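Long-range contact in WA352 (Oryza sativa subsp. indica, PDB 5ZT3), which is a mitochondrial protein linked to cytoplasmic male sterility in rice, here represented by a largely helical piece that includes its DUF8018 region: residues Ile24-Leu36 / Trp81-Glu95. Sequence-based numbering, arbitrary orientation.
Sequences IGGDSVQSIQRRL and WGARALDNPRTATGE
Arg84 and Asp27 meet in a salt bridge that joins the turn before helix 29-37 to the loop following helix 78-81. The Arg84 chain bends about CB-CG and again about CG-CD (chi2 -72°, chi3 64°), which turns the edge of its guanidinium to Asp27. NH2 donates to Asp27 OD2 at 3.2 Å, on the syn side of the carboxylate but somewhat out of its plane, while NE and NH2 grip the two oxygens of Asp87 side-on. A leucine in place of Arg84 would probably leave Asp27 and Asp87 facing each other without the cation that links them.

Asp27 points toward the loop. Its CB lies 3.6 Å from Ala83 CB, CG is slightly nearer that methyl, and OD2 takes a second bond, from Arg35 NH1 at 2.8 Å. Arg35 NH1 and Arg84 NH2 approach this oxygen from opposite faces of the carboxylate. NH1 also donates to Glu95 OE1 at 2.5 Å, nearly in the guanidinium plane, with the two flat groups only 25° apart. Arg84 NH2 sits over one face of the Arg35 guanidinium, offset toward the rim, and the two guanidiniums share the Asp27 carboxylate.

At the turn itself the backbones are tied by Ala83 N, which donates to Gly25 O at 2.8 Å. Gly25 has a positive phi, and a CB there would crowd Ala83 N. At the far end, Leu36 CD2 packs on Glu95 CG at 3.9 Å, Thr93 CG2 rests against Leu36 CA, and a water bridges Arg35 O and Thr93 O.

Lys62 of helix 45-72 forms salt bridges with both Asp27 and Glu95, and Ile32 lies on Ala55 of the same helix, so the long helix 45-72 backs the junction between helix 29-37 and the loop leading to helix 98-111.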
ATOM      1  N   ILE A  24      -2.750   1.763   8.981  1.00 16.33           N
ATOM      2  CA  ILE A  24      -2.413   0.349   8.872  1.00 15.72           C
ATOM      3  C   ILE A  24      -1.146   0.242   8.037  1.00 17.43           C
ATOM      4  O   ILE A  24      -1.071   0.822   6.949  1.00 15.98           O
ATOM      5  CB  ILE A  24      -3.551  -0.454   8.212  1.00 16.60           C
ATOM      6  CG1 ILE A  24      -4.844  -0.327   9.025  1.00 21.98           C
ATOM      7  CG2 ILE A  24      -3.144  -1.914   8.030  1.00 19.20           C
ATOM      8  CD1 ILE A  24      -6.054  -0.914   8.345  1.00 22.19           C
ATOM      9  N   GLY A  25      -0.153  -0.497   8.534  1.00 16.60           N
ATOM     10  CA  GLY A  25       1.090  -0.619   7.795  1.00 15.04           C
ATOM     11  C   GLY A  25       1.855   0.671   7.636  1.00 14.45           C
ATOM     12  O   GLY A  25       2.760   0.752   6.803  1.00 16.54           O
ATOM     13  N   GLY A  26       1.520   1.696   8.418  1.00 16.10           N
ATOM     14  CA  GLY A  26       2.173   2.977   8.300  1.00 19.08           C
ATOM     15  C   GLY A  26       1.534   3.937   7.324  1.00 17.41           C
ATOM     16  O   GLY A  26       2.080   5.025   7.113  1.00 21.57           O
ATOM     17  N   ASP A  27       0.403   3.575   6.718  1.00 15.96           N
ATOM     18  CA  ASP A  27      -0.321   4.469   5.826  1.00 17.13           C
ATOM     19  C   ASP A  27      -1.764   4.604   6.280  1.00 15.07           C
ATOM     20  O   ASP A  27      -2.287   3.789   7.041  1.00 15.33           O
ATOM     21  CB  ASP A  27      -0.340   3.959   4.375  1.00 18.20           C
ATOM     22  CG  ASP A  27       0.831   4.458   3.562  1.00 32.02           C
ATOM     23  OD1 ASP A  27       1.663   5.213   4.106  1.00 40.98           O
ATOM     24  OD2 ASP A  27       0.912   4.113   2.369  1.00 34.43           O
ATOM     25  N   SER A  28      -2.406   5.659   5.787  1.00 14.51           N
ATOM     26  CA  SER A  28      -3.843   5.839   5.902  1.00 15.08           C
ATOM     27  C   SER A  28      -4.344   6.324   4.550  1.00 14.07           C
ATOM     28  O   SER A  28      -3.556   6.695   3.677  1.00 13.42           O
ATOM     29  CB  SER A  28      -4.167   6.887   6.967  1.00 15.22           C
ATOM     30  OG  SER A  28      -3.593   8.135   6.603  1.00 16.15           O
ATOM     31  N   VAL A  29      -5.667   6.331   4.371  1.00 13.04           N
ATOM     32  CA  VAL A  29      -6.229   6.967   3.180  1.00 12.77           C
ATOM     33  C   VAL A  29      -5.697   8.387   3.040  1.00 13.36           C
ATOM     34  O   VAL A  29      -5.280   8.813   1.951  1.00 14.21           O
ATOM     35  CB  VAL A  29      -7.768   6.937   3.230  1.00 13.70           C
ATOM     36  CG1 VAL A  29      -8.355   7.743   2.066  1.00 16.39           C
ATOM     37  CG2 VAL A  29      -8.279   5.501   3.199  1.00 15.05           C
ATOM     38  N   GLN A  30      -5.685   9.141   4.144  1.00 13.72           N
ATOM     39  CA  GLN A  30      -5.263  10.535   4.076  1.00 15.73           C
ATOM     40  C   GLN A  30      -3.795  10.663   3.690  1.00 14.58           C
ATOM     41  O   GLN A  30      -3.432  11.545   2.898  1.00 14.50           O
ATOM     42  CB  GLN A  30      -5.539  11.236   5.402  1.00 20.74           C
ATOM     43  CG  GLN A  30      -6.986  11.651   5.580  1.00 29.21           C
ATOM     44  CD  GLN A  30      -7.240  12.289   6.932  1.00 34.66           C
ATOM     45  OE1 GLN A  30      -6.492  12.068   7.886  1.00 38.94           O
ATOM     46  NE2 GLN A  30      -8.290  13.095   7.015  1.00 39.71           N
ATOM     47  N   SER A  31      -2.928   9.794   4.216  1.00 14.95           N
ATOM     48  CA  SER A  31      -1.516   9.921   3.877  1.00 14.54           C
ATOM     49  C   SER A  31      -1.266   9.559   2.418  1.00 14.72           C
ATOM     50  O   SER A  31      -0.435  10.191   1.753  1.00 15.51           O
ATOM     51  CB  SER A  31      -0.632   9.122   4.841  1.00 17.88           C
ATOM     52  OG  SER A  31      -0.698   7.730   4.590  1.00 17.57           O
ATOM     53  N   ILE A  32      -2.001   8.577   1.890  1.00 12.37           N
ATOM     54  CA  ILE A  32      -1.884   8.253   0.470  1.00 12.39           C
ATOM     55  C   ILE A  32      -2.410   9.400  -0.379  1.00 13.13           C
ATOM     56  O   ILE A  32      -1.812   9.758  -1.402  1.00 13.71           O
ATOM     57  CB  ILE A  32      -2.600   6.928   0.160  1.00 12.68           C
ATOM     58  CG1 ILE A  32      -1.901   5.778   0.878  1.00 11.80           C
ATOM     59  CG2 ILE A  32      -2.684   6.683  -1.347  1.00 13.56           C
ATOM     60  CD1 ILE A  32      -2.723   4.497   0.917  1.00 14.76           C
ATOM     61  N   GLN A  33      -3.529   9.993   0.035  1.00 12.78           N
ATOM     62  CA  GLN A  33      -4.068  11.126  -0.712  1.00 12.93           C
ATOM     63  C   GLN A  33      -3.063  12.269  -0.777  1.00 13.18           C
ATOM     64  O   GLN A  33      -2.875  12.879  -1.836  1.00 14.16           O
ATOM     65  CB  GLN A  33      -5.362  11.597  -0.063  1.00 14.75           C
ATOM     66  CG  GLN A  33      -6.023  12.743  -0.791  1.00 15.55           C
ATOM     67  CD  GLN A  33      -7.314  13.159  -0.139  1.00 17.50           C
ATOM     68  OE1 GLN A  33      -7.600  12.786   0.997  1.00 20.86           O
ATOM     69  NE2 GLN A  33      -8.109  13.931  -0.857  1.00 17.85           N
ATOM     70  N   ARG A  34      -2.391  12.549   0.338  1.00 14.65           N
ATOM     71  CA  ARG A  34      -1.359  13.580   0.356  1.00 15.84           C
ATOM     72  C   ARG A  34      -0.236  13.259  -0.623  1.00 16.20           C
ATOM     73  O   ARG A  34       0.248  14.144  -1.342  1.00 17.00           O
ATOM     74  CB  ARG A  34      -0.834  13.719   1.787  1.00 23.02           C
ATOM     75  CG  ARG A  34       0.235  14.772   2.012  1.00 35.15           C
ATOM     76  CD  ARG A  34       0.330  15.112   3.504  1.00 42.45           C
ATOM     77  NE  ARG A  34       0.860  14.014   4.317  1.00 52.54           N
ATOM     78  CZ  ARG A  34       0.124  13.222   5.094  1.00 53.69           C
ATOM     79  NH1 ARG A  34      -1.190  13.392   5.174  1.00 51.69           N
ATOM     80  NH2 ARG A  34       0.705  12.253   5.796  1.00 51.79           N
ATOM     81  N   ARG A  35       0.187  11.994  -0.683  1.00 15.61           N
ATOM     82  CA  ARG A  35       1.228  11.623  -1.638  1.00 16.14           C
ATOM     83  C   ARG A  35       0.743  11.765  -3.077  1.00 15.81           C
ATOM     84  O   ARG A  35       1.486  12.252  -3.938  1.00 17.74           O
ATOM     85  CB  ARG A  35       1.779  10.220  -1.346  1.00 20.19           C
ATOM     86  CG  ARG A  35       2.635  10.170  -0.092  1.00 37.32           C
ATOM     87  CD  ARG A  35       3.005   8.746   0.294  1.00 49.38           C
ATOM     88  NE  ARG A  35       2.531   8.481   1.639  1.00 54.01           N
ATOM     89  CZ  ARG A  35       1.801   7.427   1.962  1.00 49.36           C
ATOM     90  NH1 ARG A  35       1.486   6.540   1.027  1.00 40.22           N
ATOM     91  NH2 ARG A  35       1.390   7.254   3.210  1.00 51.22           N
ATOM     92  N   LEU A  36      -0.502  11.370  -3.359  1.00 15.07           N
ATOM     93  CA  LEU A  36      -1.039  11.524  -4.710  1.00 15.56           C
ATOM     94  C   LEU A  36      -1.106  12.987  -5.119  1.00 15.51           C
ATOM     95  O   LEU A  36      -0.900  13.319  -6.292  1.00 17.90           O
ATOM     96  CB  LEU A  36      -2.422  10.877  -4.827  1.00 14.64           C
ATOM     97  CG  LEU A  36      -2.454   9.366  -4.630  1.00 13.31           C
ATOM     98  CD1 LEU A  36      -3.888   8.859  -4.658  1.00 17.09           C
ATOM     99  CD2 LEU A  36      -1.604   8.695  -5.701  1.00 16.94           C
ATOM    100  N   TRP A  81       5.006  -1.246   9.251  1.00 12.95           N
ATOM    101  CA  TRP A  81       5.766  -0.599   8.188  1.00 12.72           C
ATOM    102  C   TRP A  81       5.491  -1.189   6.810  1.00 12.69           C
ATOM    103  O   TRP A  81       6.175  -0.813   5.844  1.00 13.44           O
ATOM    104  CB  TRP A  81       7.268  -0.688   8.498  1.00 13.63           C
ATOM    105  CG  TRP A  81       7.678   0.061   9.721  1.00 16.03           C
ATOM    106  CD1 TRP A  81       7.923  -0.456  10.957  1.00 19.63           C
ATOM    107  CD2 TRP A  81       7.894   1.469   9.822  1.00 21.31           C
ATOM    108  NE1 TRP A  81       8.280   0.549  11.826  1.00 24.68           N
ATOM    109  CE2 TRP A  81       8.269   1.740  11.149  1.00 22.33           C
ATOM    110  CE3 TRP A  81       7.809   2.528   8.913  1.00 24.56           C
ATOM    111  CZ2 TRP A  81       8.561   3.028  11.597  1.00 26.33           C
ATOM    112  CZ3 TRP A  81       8.097   3.808   9.359  1.00 27.33           C
ATOM    113  CH2 TRP A  81       8.468   4.044  10.688  1.00 26.79           C
ATOM    114  N   GLY A  82       4.493  -2.064   6.680  1.00 11.77           N
ATOM    115  CA  GLY A  82       4.277  -2.757   5.425  1.00 11.58           C
ATOM    116  C   GLY A  82       3.972  -1.848   4.251  1.00 11.96           C
ATOM    117  O   GLY A  82       4.325  -2.172   3.113  1.00 13.00           O
ATOM    118  N   ALA A  83       3.305  -0.717   4.487  1.00 11.92           N
ATOM    119  CA  ALA A  83       2.966   0.131   3.350  1.00 11.35           C
ATOM    120  C   ALA A  83       4.214   0.622   2.635  1.00 11.99           C
ATOM    121  O   ALA A  83       4.200   0.776   1.408  1.00 14.83           O
ATOM    122  CB  ALA A  83       2.063   1.285   3.778  1.00 14.43           C
ATOM    123  N   ARG A  84       5.306   0.860   3.371  1.00 13.23           N
ATOM    124  CA  ARG A  84       6.541   1.310   2.730  1.00 14.32           C
ATOM    125  C   ARG A  84       7.087   0.268   1.771  1.00 13.66           C
ATOM    126  O   ARG A  84       7.692   0.622   0.748  1.00 15.11           O
ATOM    127  CB  ARG A  84       7.590   1.689   3.781  1.00 15.40           C
ATOM    128  CG  ARG A  84       7.193   2.850   4.703  1.00 18.40           C
ATOM    129  CD  ARG A  84       7.203   4.228   4.018  1.00 17.48           C
ATOM    130  NE  ARG A  84       6.212   4.331   2.949  1.00 19.57           N
ATOM    131  CZ  ARG A  84       4.906   4.512   3.138  1.00 22.03           C
ATOM    132  NH1 ARG A  84       4.412   4.623   4.365  1.00 24.53           N
ATOM    133  NH2 ARG A  84       4.090   4.564   2.097  1.00 20.05           N
ATOM    134  N   ALA A  85       6.857  -1.012   2.052  1.00 12.75           N
ATOM    135  CA  ALA A  85       7.323  -2.057   1.157  1.00 12.91           C
ATOM    136  C   ALA A  85       6.526  -2.106  -0.137  1.00 13.20           C
ATOM    137  O   ALA A  85       6.937  -2.806  -1.067  1.00 16.01           O
ATOM    138  CB  ALA A  85       7.290  -3.416   1.864  1.00 12.99           C
ATOM    139  N   LEU A  86       5.416  -1.381  -0.225  1.00 12.62           N
ATOM    140  CA  LEU A  86       4.585  -1.363  -1.419  1.00 12.78           C
ATOM    141  C   LEU A  86       4.779  -0.096  -2.255  1.00 15.94           C
ATOM    142  O   LEU A  86       4.114   0.065  -3.287  1.00 18.52           O
ATOM    143  CB  LEU A  86       3.113  -1.551  -1.047  1.00 14.59           C
ATOM    144  CG  LEU A  86       2.825  -2.846  -0.286  1.00 12.89           C
ATOM    145  CD1 LEU A  86       1.350  -2.963   0.051  1.00 16.82           C
ATOM    146  CD2 LEU A  86       3.282  -4.065  -1.069  1.00 17.81           C
ATOM    147  N   ASP A  87       5.670   0.800  -1.843  1.00 13.36           N
ATOM    148  CA  ASP A  87       6.000   1.969  -2.646  1.00 15.72           C
ATOM    149  C   ASP A  87       6.648   1.540  -3.966  1.00 14.85           C
ATOM    150  O   ASP A  87       7.171   0.434  -4.103  1.00 15.29           O
ATOM    151  CB  ASP A  87       7.028   2.834  -1.912  1.00 17.95           C
ATOM    152  CG  ASP A  87       6.476   3.497  -0.655  1.00 23.80           C
ATOM    153  OD1 ASP A  87       7.299   3.872   0.218  1.00 30.82           O
ATOM    154  OD2 ASP A  87       5.242   3.661  -0.537  1.00 20.88           O
ATOM    155  N   ASN A  88       6.652   2.454  -4.935  1.00 15.72           N
ATOM    156  CA  ASN A  88       7.335   2.213  -6.206  1.00 15.31           C
ATOM    157  C   ASN A  88       8.231   3.411  -6.491  1.00 15.30           C
ATOM    158  O   ASN A  88       7.712   4.523  -6.720  1.00 15.88           O
ATOM    159  CB  ASN A  88       6.337   2.003  -7.346  1.00 16.77           C
ATOM    160  CG  ASN A  88       7.004   1.553  -8.634  1.00 18.15           C
ATOM    161  OD1 ASN A  88       8.160   1.893  -8.907  1.00 20.42           O
ATOM    162  ND2 ASN A  88       6.283   0.772  -9.432  1.00 22.60           N
ATOM    163  N   PRO A  89       9.556   3.235  -6.525  1.00 16.75           N
ATOM    164  CA  PRO A  89      10.462   4.377  -6.738  1.00 20.75           C
ATOM    165  C   PRO A  89      10.417   4.947  -8.136  1.00 20.03           C
ATOM    166  O   PRO A  89      10.994   6.020  -8.359  1.00 28.73           O
ATOM    167  CB  PRO A  89      11.856   3.796  -6.447  1.00 25.53           C
ATOM    168  CG  PRO A  89      11.633   2.477  -5.820  1.00 30.32           C
ATOM    169  CD  PRO A  89      10.290   1.990  -6.256  1.00 19.95           C
ATOM    170  N   ARG A  90       9.753   4.289  -9.078  1.00 17.17           N
ATOM    171  CA  ARG A  90       9.751   4.738 -10.462  1.00 18.86           C
ATOM    172  C   ARG A  90       8.474   5.462 -10.882  1.00 23.54           C
ATOM    173  O   ARG A  90       8.390   5.915 -12.025  1.00 26.77           O
ATOM    174  CB  ARG A  90      10.069   3.566 -11.397  1.00 24.30           C
ATOM    175  CG  ARG A  90      11.476   3.021 -11.181  1.00 24.12           C
ATOM    176  CD  ARG A  90      11.790   1.831 -12.067  1.00 29.61           C
ATOM    177  NE  ARG A  90      13.199   1.462 -11.970  1.00 31.13           N
ATOM    178  CZ  ARG A  90      13.724   0.362 -12.497  1.00 38.10           C
ATOM    179  NH1 ARG A  90      12.954  -0.489 -13.159  1.00 39.92           N
ATOM    180  NH2 ARG A  90      15.018   0.111 -12.355  1.00 35.87           N
ATOM    181  N   THR A  91       7.496   5.610  -9.995  1.00 18.25           N
ATOM    182  CA  THR A  91       6.288   6.356 -10.322  1.00 18.83           C
ATOM    183  C   THR A  91       6.405   7.802  -9.852  1.00 18.82           C
ATOM    184  O   THR A  91       7.239   8.146  -9.013  1.00 20.16           O
ATOM    185  CB  THR A  91       5.046   5.711  -9.702  1.00 20.18           C
ATOM    186  OG1 THR A  91       5.097   5.863  -8.280  1.00 18.68           O
ATOM    187  CG2 THR A  91       4.971   4.228 -10.054  1.00 20.85           C
ATOM    188  N   ALA A  92       5.538   8.652 -10.405  1.00 21.05           N
ATOM    189  CA  ALA A  92       5.606  10.081 -10.106  1.00 25.38           C
ATOM    190  C   ALA A  92       5.356  10.359  -8.631  1.00 24.01           C
ATOM    191  O   ALA A  92       6.031  11.204  -8.027  1.00 28.07           O
ATOM    192  CB  ALA A  92       4.604  10.842 -10.973  1.00 27.84           C
ATOM    193  N   THR A  93       4.396   9.658  -8.027  1.00 20.49           N
ATOM    194  CA  THR A  93       4.034   9.888  -6.633  1.00 19.72           C
ATOM    195  C   THR A  93       4.768   8.972  -5.664  1.00 18.99           C
ATOM    196  O   THR A  93       4.768   9.246  -4.456  1.00 21.56           O
ATOM    197  CB  THR A  93       2.537   9.638  -6.437  1.00 20.58           C
ATOM    198  OG1 THR A  93       2.251   8.264  -6.724  1.00 21.97           O
ATOM    199  CG2 THR A  93       1.711  10.549  -7.349  1.00 26.81           C
ATOM    200  N   GLY A  94       5.379   7.896  -6.156  1.00 17.14           N
ATOM    201  CA  GLY A  94       5.904   6.856  -5.296  1.00 17.38           C
ATOM    202  C   GLY A  94       4.898   5.786  -4.922  1.00 15.47           C
ATOM    203  O   GLY A  94       5.286   4.764  -4.339  1.00 17.29           O
ATOM    204  N   GLU A  95       3.620   5.986  -5.235  1.00 15.43           N
ATOM    205  CA  GLU A  95       2.624   4.951  -5.038  1.00 16.37           C
ATOM    206  C   GLU A  95       2.699   3.930  -6.164  1.00 16.68           C
ATOM    207  O   GLU A  95       3.027   4.251  -7.309  1.00 17.69           O
ATOM    208  CB  GLU A  95       1.222   5.559  -5.011  1.00 17.99           C
ATOM    209  CG  GLU A  95       0.907   6.381  -3.772  1.00 21.71           C
ATOM    210  CD  GLU A  95       0.847   5.538  -2.505  1.00 28.98           C
ATOM    211  OE1 GLU A  95       1.296   6.018  -1.439  1.00 35.84           O
ATOM    212  OE2 GLU A  95       0.358   4.395  -2.574  1.00 32.38           O
TER
HETATM  213  O   HOH W   1       4.301  12.392  -3.806  1.00 35.96           O